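Local atomic coordinates of arginyl-tRNA synthetase, putative (Plasmodium falciparum, PDB entry 5JLD), a protein that probably catalyses the ATP-dependent attachment of L-arginine to tRNA(Arg), as expected of a class I arginyl-tRNA synthetase. Residues V134-S139 against C343-T348; E504-S509 against N561-S566. All blocks are in the same frame, centred on the assembly; numbering follows the deposited sequence.

Interaction 1. Residues V134-S139 against C343-T348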
loop_
_atom_site.group_PDB
_atom_site.type_symbol
_atom_site.label_atom_id
_atom_site.label_comp_id
_atom_site.label_asym_id
_atom_site.label_seq_id
_atom_site.Cartn_x
_atom_site.Cartn_y
_atom_site.Cartn_z
ATOM N N VAL A 134 -2.166 13.710 2.218
ATOM C CA VAL A 134 -1.301 12.724 1.588
ATOM C C VAL A 134 -1.623 12.612 0.107
ATOM O O VAL A 134 -2.797 12.559 -0.278
ATOM C CB VAL A 134 -1.466 11.319 2.256
ATOM C CG1 VAL A 134 -0.717 10.254 1.460
ATOM C CG2 VAL A 134 -0.996 11.344 3.727
ATOM N N LEU A 135 -0.590 12.566 -0.722
ATOM C CA LEU A 135 -0.785 12.357 -2.146
ATOM C C LEU A 135 -0.054 11.101 -2.589
ATOM O O LEU A 135 1.118 10.940 -2.288
ATOM C CB LEU A 135 -0.295 13.571 -2.954
ATOM C CG LEU A 135 -0.533 13.524 -4.466
ATOM C CD1 LEU A 135 -0.763 14.944 -5.030
ATOM C CD2 LEU A 135 0.620 12.837 -5.201
ATOM N N VAL A 136 -0.746 10.251 -3.346
ATOM C CA VAL A 136 -0.148 9.045 -3.904
ATOM C C VAL A 136 -0.147 9.138 -5.435
ATOM O O VAL A 136 -1.192 9.269 -6.083
ATOM C CB VAL A 136 -0.891 7.764 -3.431
ATOM C CG1 VAL A 136 -0.207 6.494 -3.979
ATOM C CG2 VAL A 136 -0.974 7.716 -1.890
ATOM N N ASP A 137 1.052 9.082 -5.999
ATOM C CA ASP A 137 1.289 9.183 -7.438
ATOM C C ASP A 137 1.508 7.783 -7.985
ATOM O O ASP A 137 2.525 7.168 -7.689
ATOM C CB ASP A 137 2.504 10.083 -7.691
ATOM C CG ASP A 137 2.781 10.336 -9.163
ATOM O OD1 ASP A 137 2.601 9.436 -10.014
ATOM O OD2 ASP A 137 3.199 11.473 -9.474
ATOM N N PHE A 138 0.556 7.274 -8.762
ATOM C CA PHE A 138 0.649 5.905 -9.237
ATOM C C PHE A 138 -0.048 5.666 -10.570
ATOM O O PHE A 138 -0.737 6.551 -11.100
ATOM C CB PHE A 138 0.116 4.916 -8.161
ATOM C CG PHE A 138 -1.363 5.048 -7.839
ATOM C CD1 PHE A 138 -1.886 6.220 -7.289
ATOM C CD2 PHE A 138 -2.221 3.960 -8.018
ATOM C CE1 PHE A 138 -3.251 6.319 -6.958
ATOM C CE2 PHE A 138 -3.584 4.043 -7.689
ATOM C CZ PHE A 138 -4.101 5.226 -7.161
ATOM N N SER A 139 0.187 4.456 -11.088
ATOM C CA SER A 139 -0.262 3.952 -12.388
ATOM C C SER A 139 0.564 4.537 -13.535
ATOM O O SER A 139 1.374 3.840 -14.133
ATOM C CB SER A 139 -1.751 4.220 -12.611
ATOM O OG SER A 139 -2.232 3.417 -13.656
ATOM N N CYS A 343 2.688 14.491 2.935
ATOM C CA CYS A 343 3.349 13.278 2.522
ATOM C C CYS A 343 3.080 13.033 1.034
ATOM O O CYS A 343 1.945 13.105 0.576
ATOM C CB CYS A 343 2.876 12.097 3.385
ATOM S SG CYS A 343 3.533 10.487 2.922
ATOM N N VAL A 344 4.140 12.777 0.279
ATOM C CA VAL A 344 3.998 12.470 -1.141
ATOM C C VAL A 344 4.700 11.181 -1.484
ATOM O O VAL A 344 5.919 11.025 -1.298
ATOM C CB VAL A 344 4.556 13.578 -2.061
ATOM C CG1 VAL A 344 4.237 13.250 -3.517
ATOM C CG2 VAL A 344 3.985 14.933 -1.684
ATOM N N ILE A 345 3.920 10.270 -2.034
ATOM C CA ILE A 345 4.390 8.940 -2.276
ATOM C C ILE A 345 4.381 8.671 -3.765
ATOM O O ILE A 345 3.356 8.795 -4.395
ATOM C CB ILE A 345 3.500 7.915 -1.525
ATOM C CG1 ILE A 345 3.658 8.090 -0.010
ATOM C CG2 ILE A 345 3.814 6.514 -1.974
ATOM C CD1 ILE A 345 2.506 7.439 0.811
ATOM N N TYR A 346 5.537 8.328 -4.314
ATOM C CA TYR A 346 5.678 7.973 -5.712
ATOM C C TYR A 346 5.803 6.460 -5.884
ATOM O O TYR A 346 6.808 5.878 -5.500
ATOM C CB TYR A 346 6.905 8.658 -6.301
ATOM C CG TYR A 346 6.765 10.156 -6.410
ATOM C CD1 TYR A 346 7.036 10.973 -5.319
ATOM C CD2 TYR A 346 6.367 10.758 -7.611
ATOM C CE1 TYR A 346 6.913 12.349 -5.409
ATOM C CE2 TYR A 346 6.236 12.155 -7.714
ATOM C CZ TYR A 346 6.514 12.931 -6.601
ATOM O OH TYR A 346 6.405 14.286 -6.652
ATOM N N VAL A 347 4.791 5.832 -6.469
ATOM C CA VAL A 347 4.825 4.397 -6.727
ATOM C C VAL A 347 5.373 4.147 -8.134
ATOM O O VAL A 347 4.685 4.450 -9.099
ATOM C CB VAL A 347 3.402 3.773 -6.599
ATOM C CG1 VAL A 347 3.413 2.313 -7.015
ATOM C CG2 VAL A 347 2.860 3.955 -5.202
ATOM N N THR A 348 6.606 3.643 -8.266
ATOM C CA THR A 348 7.179 3.401 -9.602
ATOM C C THR A 348 8.158 2.224 -9.685
ATOM O O THR A 348 8.528 1.664 -8.664
ATOM C CB THR A 348 7.972 4.637 -10.164
ATOM O OG1 THR A 348 9.294 4.660 -9.604
ATOM C CG2 THR A 348 7.273 5.966 -9.884
#

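Interaction 2. Residues E504-S509 against N561-S566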
loop_
_atom_site.group_PDB
_atom_site.type_symbol
_atom_site.label_atom_id
_atom_site.label_comp_id
_atom_site.label_asym_id
_atom_site.label_seq_id
_atom_site.Cartn_x
_atom_site.Cartn_y
_atom_site.Cartn_z
ATOM N N GLU A 504 -19.338 -12.422 26.921
ATOM C CA GLU A 504 -19.288 -13.870 26.759
ATOM C C GLU A 504 -17.850 -14.278 26.518
ATOM O O GLU A 504 -17.451 -15.414 26.777
ATOM C CB GLU A 504 -20.171 -14.339 25.604
ATOM C CG GLU A 504 -21.655 -14.337 25.917
ATOM C CD GLU A 504 -22.063 -15.460 26.845
ATOM O OE1 GLU A 504 -21.240 -16.365 27.088
ATOM O OE2 GLU A 504 -23.210 -15.433 27.335
ATOM N N LEU A 505 -17.069 -13.317 26.042
ATOM C CA LEU A 505 -15.738 -13.577 25.526
ATOM C C LEU A 505 -14.813 -14.168 26.574
ATOM O O LEU A 505 -14.515 -13.532 27.580
ATOM C CB LEU A 505 -15.143 -12.284 24.965
ATOM C CG LEU A 505 -14.065 -12.427 23.896
ATOM C CD1 LEU A 505 -14.586 -13.219 22.704
ATOM C CD2 LEU A 505 -13.617 -11.050 23.464
ATOM N N SER A 506 -14.369 -15.396 26.326
ATOM C CA SER A 506 -13.434 -16.074 27.210
ATOM C C SER A 506 -12.440 -16.914 26.420
ATOM O O SER A 506 -12.790 -17.925 25.793
ATOM C CB SER A 506 -14.171 -16.954 28.230
ATOM O OG SER A 506 -15.231 -16.237 28.829
ATOM N N LEU A 507 -11.188 -16.490 26.485
ATOM C CA LEU A 507 -10.116 -17.126 25.747
ATOM C C LEU A 507 -9.490 -18.216 26.618
ATOM O O LEU A 507 -8.527 -17.983 27.349
ATOM C CB LEU A 507 -9.100 -16.073 25.315
ATOM C CG LEU A 507 -9.795 -14.837 24.716
ATOM C CD1 LEU A 507 -8.809 -13.759 24.333
ATOM C CD2 LEU A 507 -10.664 -15.208 23.513
ATOM N N THR A 508 -10.061 -19.412 26.520
ATOM C CA THR A 508 -9.753 -20.510 27.420
ATOM C C THR A 508 -8.662 -21.417 26.861
ATOM O O THR A 508 -7.976 -22.110 27.612
ATOM C CB THR A 508 -11.025 -21.351 27.713
ATOM O OG1 THR A 508 -11.572 -21.859 26.487
ATOM C CG2 THR A 508 -12.080 -20.493 28.380
ATOM N N SER A 509 -8.495 -21.411 25.542
ATOM C CA SER A 509 -7.474 -22.253 24.930
ATOM C C SER A 509 -6.318 -21.419 24.406
ATOM O O SER A 509 -6.457 -20.216 24.130
ATOM C CB SER A 509 -8.062 -23.092 23.797
ATOM O OG SER A 509 -7.062 -23.429 22.850
ATOM N N ASN A 561 -20.973 -27.064 24.434
ATOM C CA ASN A 561 -21.611 -25.778 24.152
ATOM C C ASN A 561 -21.346 -24.685 25.186
ATOM O O ASN A 561 -21.825 -23.564 25.030
ATOM C CB ASN A 561 -23.132 -25.962 23.988
ATOM C CG ASN A 561 -23.836 -26.428 25.270
ATOM O OD1 ASN A 561 -23.243 -26.536 26.352
ATOM N ND2 ASN A 561 -25.125 -26.702 25.142
ATOM N N GLU A 562 -20.585 -25.003 26.230
ATOM C CA GLU A 562 -20.425 -24.078 27.357
ATOM C C GLU A 562 -19.858 -22.722 26.954
ATOM O O GLU A 562 -20.323 -21.701 27.415
ATOM C CB GLU A 562 -19.542 -24.697 28.440
ATOM C CG GLU A 562 -20.237 -25.827 29.191
ATOM C CD GLU A 562 -19.454 -26.264 30.404
ATOM O OE1 GLU A 562 -19.297 -25.430 31.325
ATOM O OE2 GLU A 562 -18.979 -27.426 30.415
ATOM N N ASN A 563 -18.849 -22.713 26.101
ATOM C CA ASN A 563 -18.254 -21.459 25.680
ATOM C C ASN A 563 -18.545 -21.138 24.201
ATOM O O ASN A 563 -17.846 -20.335 23.561
ATOM C CB ASN A 563 -16.752 -21.480 25.936
ATOM C CG ASN A 563 -16.188 -20.091 26.145
ATOM O OD1 ASN A 563 -16.810 -19.265 26.809
ATOM N ND2 ASN A 563 -15.029 -19.813 25.552
ATOM N N GLU A 564 -19.596 -21.764 23.684
ATOM C CA GLU A 564 -20.045 -21.608 22.301
ATOM C C GLU A 564 -20.254 -20.145 21.876
ATOM O O GLU A 564 -19.731 -19.707 20.836
ATOM C CB GLU A 564 -21.339 -22.414 22.110
ATOM C CG GLU A 564 -22.281 -21.909 21.050
ATOM C CD GLU A 564 -23.410 -22.885 20.783
ATOM O OE1 GLU A 564 -23.897 -23.513 21.745
ATOM O OE2 GLU A 564 -23.806 -23.029 19.604
ATOM N N LYS A 565 -21.002 -19.387 22.679
ATOM C CA LYS A 565 -21.275 -17.986 22.341
ATOM C C LYS A 565 -19.985 -17.159 22.177
ATOM O O LYS A 565 -19.819 -16.449 21.179
ATOM C CB LYS A 565 -22.197 -17.368 23.387
ATOM C CG LYS A 565 -23.633 -17.915 23.311
ATOM C CD LYS A 565 -24.511 -17.344 24.413
ATOM C CE LYS A 565 -25.979 -17.636 24.164
ATOM N NZ LYS A 565 -26.876 -16.874 25.088
ATOM N N SER A 566 -19.059 -17.281 23.125
ATOM C CA SER A 566 -17.746 -16.638 23.004
ATOM C C SER A 566 -17.023 -17.035 21.710
ATOM O O SER A 566 -16.463 -16.178 21.023
ATOM C CB SER A 566 -16.855 -16.974 24.198
ATOM O OG SER A 566 -15.569 -16.396 24.034
HETATM O O HOH W 1 -19.594 -18.629 25.900
#

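Interaction 1. Residues V134-S139 against C343-T348
Asp137 and Tyr346 sit opposite each other on two neighbouring parallel strands at the heart of the class I catalytic domain, a Rossmann-like fold. The carboxylate of Asp137, its CG anti to the backbone N (chi1 -176°), crosses the tyrosine ring obliquely, its plane turned 32° from the ring; OD2 comes 3.6 Å from Tyr346 CE2. Asp137 is buried, and Arg335 forms a salt bridge with OD2, which probably keeps the aspartate ionised. On the same face Leu135 and Val344 run alongside each other in the same direction, with Leu135 CD2 4.0 Å from Val344 CG1. The other face carries branched aliphatics, which suit a buried strand: Val134, Val136 and Ile345, whose CD1 touches both valines, 4.3 Å from Val134 CG1. Val347 leans toward the neighbouring strand, its CG2 4.2 Å from Val136 CG1. Within the sheet, four backbone hydrogen bonds fix the register. Leu135 N to Cys343 O (2.9 Å) and Asp137 N to Ile345 O (2.8 Å) run one way, Ile345 N to Leu135 O and Val347 N to Asp137 O the other, all nearly along the C=O axes. Strand 171-176 bonds to the far edge of 133-137, and 374-380 lies beyond 343-349. Helix 326-337 packs on the face of Leu135, Val344 and Tyr346, while helix 149-167 covers that of Val136 and Ile345.

Interaction 2. Residues E504-S509 against N561-S566
The N-terminal end of helix 564-584, in the DALR anticodon-binding domain, is fastened here to the loop leading into helix 510-520. Asn563 occupies the N-cap position, yet its side chain makes no capping bond; with CG anti to the backbone N (chi1 -153°), it reaches over to the loop. Its ND2 donates to Ser506 O at 2.9 Å, meeting a lone pair in the carbonyl plane, although the N-H...O angle is only 141°. A small hydroxyl residue suits the first helical turn where the loop comes close: Ser566 OG, also anti to its backbone N, accepts a straighter bond from Ser506 N at 2.8 Å, and Leu505 CD1, which also packs on Leu106 of helix 99-108, lies 3.6 Å from that oxygen. Glu504 bends at chi2 (-73°) and crosses the extended Lys565 chain obliquely, OE2 3.7 Å from its CD. Lys565 NZ stays 4.5 Å from Glu504 OE2, too far for a salt bridge, though the opposite charges may still attract weakly. A water joins the two sides, hydrogen-bonded to Glu504 OE1 and Asn563 OD1 while it accepts from the helical Ser566 N at 3.1 Å.

Following the chain from the N terminus, interaction 1 comes first: strand 133-137 is laid down, and some 200 residues, helices making up nearly half, intervene before 343-349 returns to lie beside it. Only after that loop has closed does the chain reach 504-509, where interaction 2 opens; it closes at 561-566, after 51 residues that are mostly helical. The two loops therefore follow in series, neither nesting nor crossing. One joins strands within the parallel sheet of the catalytic domain, the other a loop to a helix start in the anticodon-binding domain. Their centres stand 45 Å apart, with nearest atoms about 32 Å apart.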